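Local atomic coordinates of hypothetical protein Cgl3021 (Corynebacterium glutamicum, PDB entry 2NSF), a protein that probably catalyses, with mycothiol as cofactor, the cis-trans isomerisation of maleylpyruvate at a zinc-binding site in a helical N-terminal domain. Residues L47-N52 against L172-T177; S59-W64 against W166-D171; H85-G90 against E137-H142. All blocks are in the same frame, centred on the assembly; numbering follows the deposited sequence.

Interaction 1: residues L47-N52 against L172-T177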
loop_
_atom_site.group_PDB
_atom_site.type_symbol
_atom_site.label_atom_id
_atom_site.label_comp_id
_atom_site.label_asym_id
_atom_site.label_seq_id
_atom_site.Cartn_x
_atom_site.Cartn_y
_atom_site.Cartn_z
ATOM N N LEU A 47 -10.554 -11.291 3.141
ATOM C CA LEU A 47 -9.944 -12.329 3.970
ATOM C C LEU A 47 -11.030 -13.304 4.414
ATOM O O LEU A 47 -10.810 -14.516 4.476
ATOM C CB LEU A 47 -9.276 -11.701 5.197
ATOM C CG LEU A 47 -8.610 -12.670 6.185
ATOM C CD1 LEU A 47 -7.590 -13.550 5.464
ATOM C CD2 LEU A 47 -7.946 -11.873 7.295
ATOM N N SER A 48 -12.206 -12.766 4.721
ATOM C CA SER A 48 -13.329 -13.590 5.154
ATOM C C SER A 48 -13.754 -14.550 4.044
ATOM O O SER A 48 -14.203 -15.667 4.315
ATOM C CB SER A 48 -14.509 -12.700 5.561
ATOM O OG SER A 48 -15.587 -13.478 6.052
ATOM N N LEU A 49 -13.606 -14.124 2.794
ATOM C CA LEU A 49 -13.981 -14.971 1.666
ATOM C C LEU A 49 -13.009 -16.124 1.460
ATOM O O LEU A 49 -13.397 -17.190 0.986
ATOM C CB LEU A 49 -14.072 -14.149 0.378
ATOM C CG LEU A 49 -15.259 -13.189 0.276
ATOM C CD1 LEU A 49 -15.154 -12.405 -1.022
ATOM C CD2 LEU A 49 -16.567 -13.968 0.327
ATOM N N VAL A 50 -11.745 -15.912 1.807
ATOM C CA VAL A 50 -10.744 -16.960 1.654
ATOM C C VAL A 50 -10.980 -18.022 2.726
ATOM O O VAL A 50 -11.228 -17.693 3.883
ATOM C CB VAL A 50 -9.310 -16.401 1.814
ATOM C CG1 VAL A 50 -8.298 -17.541 1.781
ATOM C CG2 VAL A 50 -9.015 -15.404 0.702
ATOM N N ASP A 51 -10.918 -19.290 2.333
ATOM C CA ASP A 51 -11.121 -20.387 3.274
ATOM C C ASP A 51 -9.798 -20.724 3.952
ATOM O O ASP A 51 -8.734 -20.531 3.369
ATOM C CB ASP A 51 -11.642 -21.633 2.554
ATOM C CG ASP A 51 -12.971 -21.397 1.868
ATOM O OD1 ASP A 51 -13.887 -20.841 2.510
ATOM O OD2 ASP A 51 -13.100 -21.782 0.688
ATOM N N ASN A 52 -9.869 -21.234 5.179
ATOM C CA ASN A 52 -8.664 -21.593 5.920
ATOM C C ASN A 52 -7.773 -22.533 5.121
ATOM O O ASN A 52 -6.549 -22.423 5.153
ATOM C CB ASN A 52 -9.036 -22.250 7.252
ATOM C CG ASN A 52 -9.593 -21.258 8.251
ATOM O OD1 ASN A 52 -9.878 -20.111 7.909
ATOM N ND2 ASN A 52 -9.754 -21.694 9.496
ATOM N N LEU A 172 -5.000 -10.734 -2.180
ATOM C CA LEU A 172 -5.567 -11.910 -1.522
ATOM C C LEU A 172 -6.132 -12.897 -2.536
ATOM O O LEU A 172 -6.262 -14.081 -2.251
ATOM C CB LEU A 172 -6.657 -11.500 -0.529
ATOM C CG LEU A 172 -6.139 -11.045 0.837
ATOM C CD1 LEU A 172 -7.291 -10.532 1.679
ATOM C CD2 LEU A 172 -5.430 -12.213 1.523
ATOM N N GLY A 173 -6.474 -12.405 -3.721
ATOM C CA GLY A 173 -6.992 -13.289 -4.748
ATOM C C GLY A 173 -8.426 -13.747 -4.575
ATOM O O GLY A 173 -8.772 -14.870 -4.951
ATOM N N ALA A 174 -9.256 -12.891 -3.991
ATOM C CA ALA A 174 -10.667 -13.199 -3.809
ATOM C C ALA A 174 -11.392 -12.455 -4.929
ATOM O O ALA A 174 -11.274 -12.837 -6.087
ATOM C CB ALA A 174 -11.144 -12.728 -2.444
ATOM N N VAL A 175 -12.114 -11.386 -4.601
ATOM C CA VAL A 175 -12.825 -10.636 -5.638
ATOM C C VAL A 175 -12.484 -9.147 -5.717
ATOM O O VAL A 175 -13.027 -8.438 -6.562
ATOM C CB VAL A 175 -14.362 -10.757 -5.476
ATOM C CG1 VAL A 175 -14.778 -12.211 -5.553
ATOM C CG2 VAL A 175 -14.806 -10.129 -4.167
ATOM N N ALA A 176 -11.589 -8.673 -4.855
ATOM C CA ALA A 176 -11.221 -7.257 -4.862
ATOM C C ALA A 176 -10.440 -6.873 -6.118
ATOM O O ALA A 176 -9.689 -7.680 -6.669
ATOM C CB ALA A 176 -10.412 -6.914 -3.614
ATOM N N THR A 177 -10.620 -5.630 -6.557
ATOM C CA THR A 177 -9.954 -5.126 -7.758
ATOM C C THR A 177 -9.409 -3.718 -7.530
ATOM O O THR A 177 -9.714 -3.084 -6.524
ATOM C CB THR A 177 -10.943 -5.032 -8.929
ATOM O OG1 THR A 177 -11.952 -4.064 -8.605
ATOM C CG2 THR A 177 -11.612 -6.383 -9.185
#
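The only flat groups in this contact are peptide groups, each approached by a methyl: CD1 of Leu-172 lies 3.7 Å from the backbone N of Leu-47, and CG2 of Val-50 lies 4.2 Å from the carbonyl O of Leu-172. The contact is at one end of the helical bundle of the N-terminal domain, where helix 29-49 runs out beside the chain leaving helix 156-171. The packing is apolar, without hydrogen bonds between the segments.

Leu-172 packs into the buried side, with Leu-47 and Val-50. Its side chain leans back beside its own N (chi1 -82°), which carries CD1 to within 4.2 Å of CB of Leu-47. Leu-69 and Ile-70 of helix 66-89 pack on it too, a place that suits a branched apolar residue. The carbonyl O of Leu-172 is hydrogen-bonded to Arg-66, while Arg-118 takes the carbonyls of Leu-47 and Val-50, so the polar backbone at these two helix ends is met by arginines.

Gly-173, with positive phi, turns the chain out of the helix and brings Ala-174 and Val-175 alongside Leu-49. The small methyl of Ala-174 lets the chain pass close by, its CB 4.3 Å from CD1 of Leu-49. Nearer the solvent, the side chains of Leu-49 and Val-175 cross at about a right angle, and CD1 of Leu-49 touches CG2 of Val-175 at 3.9 Å.

Interaction 2: residues S59-W64 against W166-D171; sequences SLLEGW and WIHAVD. With ZN (zinc ion), chain E.
This is a buried contact between a loop and the C-terminal end of a helix: the turn between helices 29-49 and 66-89 packs on the last turn of helix 156-171, next to the zinc site. One backbone bond joins the two, from the N of Leu-60 to the carbonyl O of Asp-171 (3.1 Å). It is nearly straight, at 168°, and lies in the carbonyl plane, giving a partner to an oxygen at the end of the helix. Beside it the leucine side chain lies across the end of the helix, with CD1 of Leu-60 3.3 Å from the carbonyl O of Val-170.

Leu-61 covers the carboxylate of Asp-171. Its CG stands beside its own N (chi1 -68°), which lays the two methyls over the carboxylate; that CG is 3.7 Å from CG of Asp-171, and CD1 comes 4.0 Å from CE1 of His-168. This apolar cover sits over a polar pair: ND1 of His-168 donates to OD2 of Asp-171 (2.8 Å), which receives it on its anti lone pair, close to the imidazole plane. That bond should fix the ring's rotation, and NE2 on its far side binds the zinc ion at 2.1 Å. Asp-171 is thus a second-shell residue, and Arg-242 forms a salt bridge with the same OD2.

The loop is itself well braced. OG of Ser-59, in an ST turn, accepts from the N of Leu-61 and donates to the carbonyl O of Trp-64, which also takes the N-H of Ser-59. Gly-63 supplies the positive phi of the type II turn from Leu-61 to Trp-64.

Around the contact, His-72 of helix 66-89 and Glu-164, one turn before His-168, also bind the zinc, while Leu-69 of helix 66-89 packs on Leu-61, His-168 and Asp-171, and Tyr-43 of helix 29-49 touches His-168.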
loop_
_atom_site.group_PDB
_atom_site.type_symbol
_atom_site.label_atom_id
_atom_site.label_comp_id
_atom_site.label_asym_id
_atom_site.label_seq_id
_atom_site.Cartn_x
_atom_site.Cartn_y
_atom_site.Cartn_z
ATOM N N SER A 59 -0.488 -16.587 -3.160
ATOM C CA SER A 59 -1.278 -15.373 -3.170
ATOM C C SER A 59 -0.986 -14.855 -4.568
ATOM O O SER A 59 -0.313 -15.536 -5.345
ATOM C CB SER A 59 -0.777 -14.372 -2.128
ATOM O OG SER A 59 0.492 -13.854 -2.493
ATOM N N LEU A 60 -1.467 -13.667 -4.908
ATOM C CA LEU A 60 -1.181 -13.135 -6.230
ATOM C C LEU A 60 0.223 -12.535 -6.264
ATOM O O LEU A 60 0.696 -12.090 -7.311
ATOM C CB LEU A 60 -2.239 -12.104 -6.623
ATOM C CG LEU A 60 -3.584 -12.760 -6.959
ATOM C CD1 LEU A 60 -4.652 -11.702 -7.167
ATOM C CD2 LEU A 60 -3.428 -13.621 -8.209
ATOM N N LEU A 61 0.893 -12.539 -5.114
ATOM C CA LEU A 61 2.253 -12.016 -5.013
ATOM C C LEU A 61 3.238 -13.177 -5.056
ATOM O O LEU A 61 3.223 -14.052 -4.190
ATOM C CB LEU A 61 2.439 -11.230 -3.714
ATOM C CG LEU A 61 1.661 -9.914 -3.601
ATOM C CD1 LEU A 61 1.925 -9.269 -2.247
ATOM C CD2 LEU A 61 2.084 -8.981 -4.724
ATOM N N GLU A 62 4.096 -13.169 -6.070
ATOM C CA GLU A 62 5.084 -14.224 -6.264
ATOM C C GLU A 62 5.950 -14.470 -5.030
ATOM O O GLU A 62 6.489 -13.534 -4.438
ATOM C CB GLU A 62 5.969 -13.871 -7.460
ATOM C CG GLU A 62 6.751 -15.042 -8.022
ATOM C CD GLU A 62 7.592 -14.649 -9.219
ATOM O OE1 GLU A 62 8.487 -13.793 -9.058
ATOM O OE2 GLU A 62 7.355 -15.191 -10.322
ATOM N N GLY A 63 6.074 -15.736 -4.644
ATOM C CA GLY A 63 6.885 -16.089 -3.492
ATOM C C GLY A 63 6.163 -16.034 -2.157
ATOM O O GLY A 63 6.715 -16.431 -1.132
ATOM N N TRP A 64 4.925 -15.548 -2.167
ATOM C CA TRP A 64 4.142 -15.439 -0.943
ATOM C C TRP A 64 2.838 -16.212 -1.001
ATOM O O TRP A 64 2.038 -16.035 -1.915
ATOM C CB TRP A 64 3.814 -13.975 -0.646
ATOM C CG TRP A 64 4.803 -13.268 0.229
ATOM C CD1 TRP A 64 6.059 -13.691 0.563
ATOM C CD2 TRP A 64 4.628 -11.990 0.854
ATOM N NE1 TRP A 64 6.677 -12.753 1.357
ATOM C CE2 TRP A 64 5.824 -11.703 1.551
ATOM C CE3 TRP A 64 3.579 -11.064 0.894
ATOM C CZ2 TRP A 64 5.997 -10.520 2.279
ATOM C CZ3 TRP A 64 3.753 -9.890 1.617
ATOM C CH2 TRP A 64 4.955 -9.629 2.300
ATOM N N TRP A 166 -5.841 -1.342 0.796
ATOM C CA TRP A 166 -6.544 -1.274 -0.479
ATOM C C TRP A 166 -5.880 -2.108 -1.561
ATOM O O TRP A 166 -6.564 -2.703 -2.396
ATOM C CB TRP A 166 -6.682 0.177 -0.953
ATOM C CG TRP A 166 -7.738 0.947 -0.218
ATOM C CD1 TRP A 166 -7.545 1.908 0.729
ATOM C CD2 TRP A 166 -9.159 0.815 -0.374
ATOM N NE1 TRP A 166 -8.757 2.389 1.172
ATOM C CE2 TRP A 166 -9.763 1.733 0.511
ATOM C CE3 TRP A 166 -9.978 0.006 -1.177
ATOM C CZ2 TRP A 166 -11.156 1.870 0.620
ATOM C CZ3 TRP A 166 -11.370 0.140 -1.068
ATOM C CH2 TRP A 166 -11.940 1.065 -0.175
ATOM N N ILE A 167 -4.552 -2.167 -1.554
ATOM C CA ILE A 167 -3.857 -2.948 -2.556
ATOM C C ILE A 167 -3.757 -4.422 -2.179
ATOM O O ILE A 167 -3.998 -5.290 -3.016
ATOM C CB ILE A 167 -2.441 -2.412 -2.832
ATOM C CG1 ILE A 167 -2.529 -0.973 -3.361
ATOM C CG2 ILE A 167 -1.743 -3.312 -3.846
ATOM C CD1 ILE A 167 -1.180 -0.296 -3.552
ATOM N N HIS A 168 -3.400 -4.723 -0.934
ATOM C CA HIS A 168 -3.300 -6.123 -0.548
ATOM C C HIS A 168 -4.651 -6.822 -0.564
ATOM O O HIS A 168 -4.715 -8.047 -0.573
ATOM C CB HIS A 168 -2.607 -6.273 0.808
ATOM C CG HIS A 168 -1.134 -6.010 0.743
ATOM N ND1 HIS A 168 -0.360 -6.428 -0.315
ATOM C CD2 HIS A 168 -0.297 -5.370 1.593
ATOM C CE1 HIS A 168 0.892 -6.054 -0.121
ATOM N NE2 HIS A 168 0.955 -5.412 1.029
ATOM N N ALA A 169 -5.733 -6.050 -0.579
ATOM C CA ALA A 169 -7.063 -6.651 -0.650
ATOM C C ALA A 169 -7.130 -7.366 -1.997
ATOM O O ALA A 169 -7.724 -8.438 -2.122
ATOM C CB ALA A 169 -8.138 -5.577 -0.566
ATOM N N VAL A 170 -6.508 -6.772 -3.011
ATOM C CA VAL A 170 -6.493 -7.379 -4.339
ATOM C C VAL A 170 -5.587 -8.603 -4.357
ATOM O O VAL A 170 -5.938 -9.635 -4.928
ATOM C CB VAL A 170 -5.980 -6.392 -5.411
ATOM C CG1 VAL A 170 -6.082 -7.024 -6.790
ATOM C CG2 VAL A 170 -6.775 -5.106 -5.349
ATOM N N ASP A 171 -4.428 -8.486 -3.713
ATOM C CA ASP A 171 -3.453 -9.572 -3.668
ATOM C C ASP A 171 -3.971 -10.852 -3.015
ATOM O O ASP A 171 -3.434 -11.935 -3.262
ATOM C CB ASP A 171 -2.185 -9.118 -2.942
ATOM C CG ASP A 171 -1.486 -7.967 -3.644
ATOM O OD1 ASP A 171 -1.590 -7.867 -4.887
ATOM O OD2 ASP A 171 -0.819 -7.171 -2.953
HETATM ZN ZN ZN E . 2.708 -4.504 1.856
HETATM O O HOH W 1 4.373 -3.129 2.208
HETATM O O HOH W 2 2.598 -3.128 -0.147
#

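Interaction 3: residues H85-G90 against E137-H142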
loop_
_atom_site.group_PDB
_atom_site.type_symbol
_atom_site.label_atom_id
_atom_site.label_comp_id
_atom_site.label_asym_id
_atom_site.label_seq_id
_atom_site.Cartn_x
_atom_site.Cartn_y
_atom_site.Cartn_z
ATOM N N HIS A 85 3.248 5.550 18.484
ATOM C CA HIS A 85 3.723 5.618 19.867
ATOM C C HIS A 85 4.858 6.634 19.926
ATOM O O HIS A 85 4.945 7.443 20.847
ATOM C CB HIS A 85 4.216 4.249 20.341
ATOM C CG HIS A 85 4.801 4.265 21.719
ATOM N ND1 HIS A 85 6.146 4.458 21.957
ATOM C CD2 HIS A 85 4.220 4.151 22.937
ATOM C CE1 HIS A 85 6.366 4.461 23.260
ATOM N NE2 HIS A 85 5.213 4.279 23.878
ATOM N N TRP A 86 5.727 6.578 18.924
ATOM C CA TRP A 86 6.853 7.496 18.803
ATOM C C TRP A 86 6.284 8.915 18.757
ATOM O O TRP A 86 6.761 9.821 19.445
ATOM C CB TRP A 86 7.605 7.168 17.507
ATOM C CG TRP A 86 8.762 8.065 17.128
ATOM C CD1 TRP A 86 9.135 9.247 17.715
ATOM C CD2 TRP A 86 9.668 7.857 16.040
ATOM N NE1 TRP A 86 10.217 9.782 17.053
ATOM C CE2 TRP A 86 10.563 8.949 16.021
ATOM C CE3 TRP A 86 9.810 6.849 15.073
ATOM C CZ2 TRP A 86 11.587 9.063 15.074
ATOM C CZ3 TRP A 86 10.826 6.961 14.135
ATOM C CH2 TRP A 86 11.702 8.062 14.143
ATOM N N ALA A 87 5.241 9.093 17.953
ATOM C CA ALA A 87 4.603 10.391 17.794
ATOM C C ALA A 87 3.976 10.928 19.079
ATOM O O ALA A 87 4.145 12.101 19.412
ATOM C CB ALA A 87 3.545 10.315 16.702
ATOM N N ASN A 88 3.254 10.073 19.797
ATOM C CA ASN A 88 2.589 10.488 21.025
ATOM C C ASN A 88 3.484 10.614 22.254
ATOM O O ASN A 88 3.157 11.359 23.180
ATOM C CB ASN A 88 1.428 9.541 21.347
ATOM C CG ASN A 88 0.271 9.680 20.376
ATOM O OD1 ASN A 88 0.126 8.892 19.442
ATOM N ND2 ASN A 88 -0.557 10.693 20.590
ATOM N N THR A 89 4.606 9.903 22.273
ATOM C CA THR A 89 5.505 9.959 23.423
ATOM C C THR A 89 6.766 10.763 23.138
ATOM O O THR A 89 7.457 11.201 24.062
ATOM C CB THR A 89 5.939 8.546 23.869
ATOM O OG1 THR A 89 6.838 7.995 22.899
ATOM C CG2 THR A 89 4.729 7.634 24.009
ATOM N N GLY A 90 7.061 10.954 21.857
ATOM C CA GLY A 90 8.252 11.689 21.472
ATOM C C GLY A 90 9.480 10.801 21.535
ATOM O O GLY A 90 10.597 11.246 21.281
ATOM N N GLU A 137 -3.657 16.072 18.980
ATOM C CA GLU A 137 -3.570 16.976 17.842
ATOM C C GLU A 137 -2.123 17.246 17.431
ATOM O O GLU A 137 -1.775 17.123 16.257
ATOM C CB GLU A 137 -4.275 18.296 18.175
ATOM C CG GLU A 137 -4.113 19.371 17.113
ATOM C CD GLU A 137 -5.440 19.917 16.626
ATOM O OE1 GLU A 137 -6.292 19.109 16.199
ATOM O OE2 GLU A 137 -5.630 21.153 16.665
ATOM N N ASP A 138 -1.282 17.606 18.395
ATOM C CA ASP A 138 0.119 17.891 18.098
ATOM C C ASP A 138 0.870 16.667 17.584
ATOM O O ASP A 138 1.703 16.775 16.687
ATOM C CB ASP A 138 0.843 18.431 19.336
ATOM C CG ASP A 138 0.228 19.715 19.864
ATOM O OD1 ASP A 138 -0.461 20.416 19.091
ATOM O OD2 ASP A 138 0.450 20.030 21.055
ATOM N N ALA A 139 0.573 15.503 18.154
ATOM C CA ALA A 139 1.243 14.268 17.761
ATOM C C ALA A 139 1.061 13.925 16.286
ATOM O O ALA A 139 1.947 13.325 15.670
ATOM C CB ALA A 139 0.754 13.110 18.632
ATOM N N TRP A 140 -0.077 14.305 15.714
ATOM C CA TRP A 140 -0.332 14.011 14.308
ATOM C C TRP A 140 0.721 14.612 13.376
ATOM O O TRP A 140 0.956 14.090 12.289
ATOM C CB TRP A 140 -1.731 14.490 13.899
ATOM C CG TRP A 140 -2.841 13.556 14.303
ATOM C CD1 TRP A 140 -3.855 13.816 15.183
ATOM C CD2 TRP A 140 -3.053 12.220 13.829
ATOM N NE1 TRP A 140 -4.687 12.724 15.282
ATOM C CE2 TRP A 140 -4.218 11.730 14.461
ATOM C CE3 TRP A 140 -2.370 11.388 12.930
ATOM C CZ2 TRP A 140 -4.718 10.442 14.225
ATOM C CZ3 TRP A 140 -2.868 10.103 12.692
ATOM C CH2 TRP A 140 -4.031 9.647 13.338
ATOM N N SER A 141 1.364 15.698 13.798
ATOM C CA SER A 141 2.381 16.334 12.965
ATOM C C SER A 141 3.815 16.031 13.402
ATOM O O SER A 141 4.773 16.553 12.829
ATOM C CB SER A 141 2.164 17.849 12.929
ATOM O OG SER A 141 2.268 18.406 14.225
ATOM N N HIS A 142 3.962 15.181 14.413
ATOM C CA HIS A 142 5.284 14.810 14.909
ATOM C C HIS A 142 6.036 14.057 13.812
ATOM O O HIS A 142 5.475 13.174 13.164
ATOM C CB HIS A 142 5.136 13.933 16.156
ATOM C CG HIS A 142 6.414 13.722 16.906
ATOM N ND1 HIS A 142 7.469 12.998 16.395
ATOM C CD2 HIS A 142 6.808 14.153 18.128
ATOM C CE1 HIS A 142 8.459 12.989 17.271
ATOM N NE2 HIS A 142 8.084 13.683 18.330
#
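The carbonyl O of Trp-86 accepts the N-H of Gly-90 at 2.7 Å, in the final turn of helix 66-89, and the same oxygen lies over one face of the imidazole of His-142, toward its rim. The contact belongs to the end of the helical bundle far from the zinc: the helix terminus packs against the short helical turn and loop leading from helix 114-133 into the small antiparallel hairpin of strands 143-145 and 151-153.

His-142 buries more of its surface here than any other residue. With CG swung opposite its own N (chi1 -168°), the ring spreads along the helix end. CA of Ala-87 sits over the same face as the Trp-86 oxygen, 4.2 Å from the ring centroid and 26° off its normal, a CH-pi contact. Alanine suits that place, because a small side chain lets the imidazole lie close to the helix backbone. At one end of the ring, CE1 of His-142 meets NE1 of Trp-86 at 3.7 Å. The two aromatic groups are neither stacked nor edge-to-face, their planes standing at 64°. The tryptophan continues past this point to pack on Val-144 and Leu-145 of the hairpin.

Where the two backbones come closest, both residues are alanines. CB of Ala-87 lies 3.6 Å from the carbonyl O of Ala-139, and CB of Ala-139 is also 3.6 Å from the carbonyl O of Ala-87, so each methyl rests against the other's backbone. The side chain of Asn-88 flanks the Ala-139 methyl. The carbonyl O of Ala-139 also accepts the N-H of His-142, one of the bonds that close that short turn.

Gly-90, the first residue past the helix, has a positive phi, which glycine takes easily, and its CA comes within 3.7 Å of NE2 of His-142.

Overall arrangement
Interactions 1 and 2 are neighbours, their centres 10 Å apart, and both involve the end of helix 156-171: residues 166-171 finish the helix and 172-177 continue from it. They touch directly, CA of Gly-173 lying 3.7 Å from CD1 of Leu-60. Interaction 2 is the buried one and carries polar chemistry, a backbone bond and the zinc ligand's support, whereas interaction 1 is apolar and runs outward to the surface. Interaction 3 lies about 31 Å from interaction 2 between centres, on the other side of the chain's centre, partly buried and away from the metal. There, alanine contacts and an imidazole ring join helix 66-89 to the loop before the hairpin.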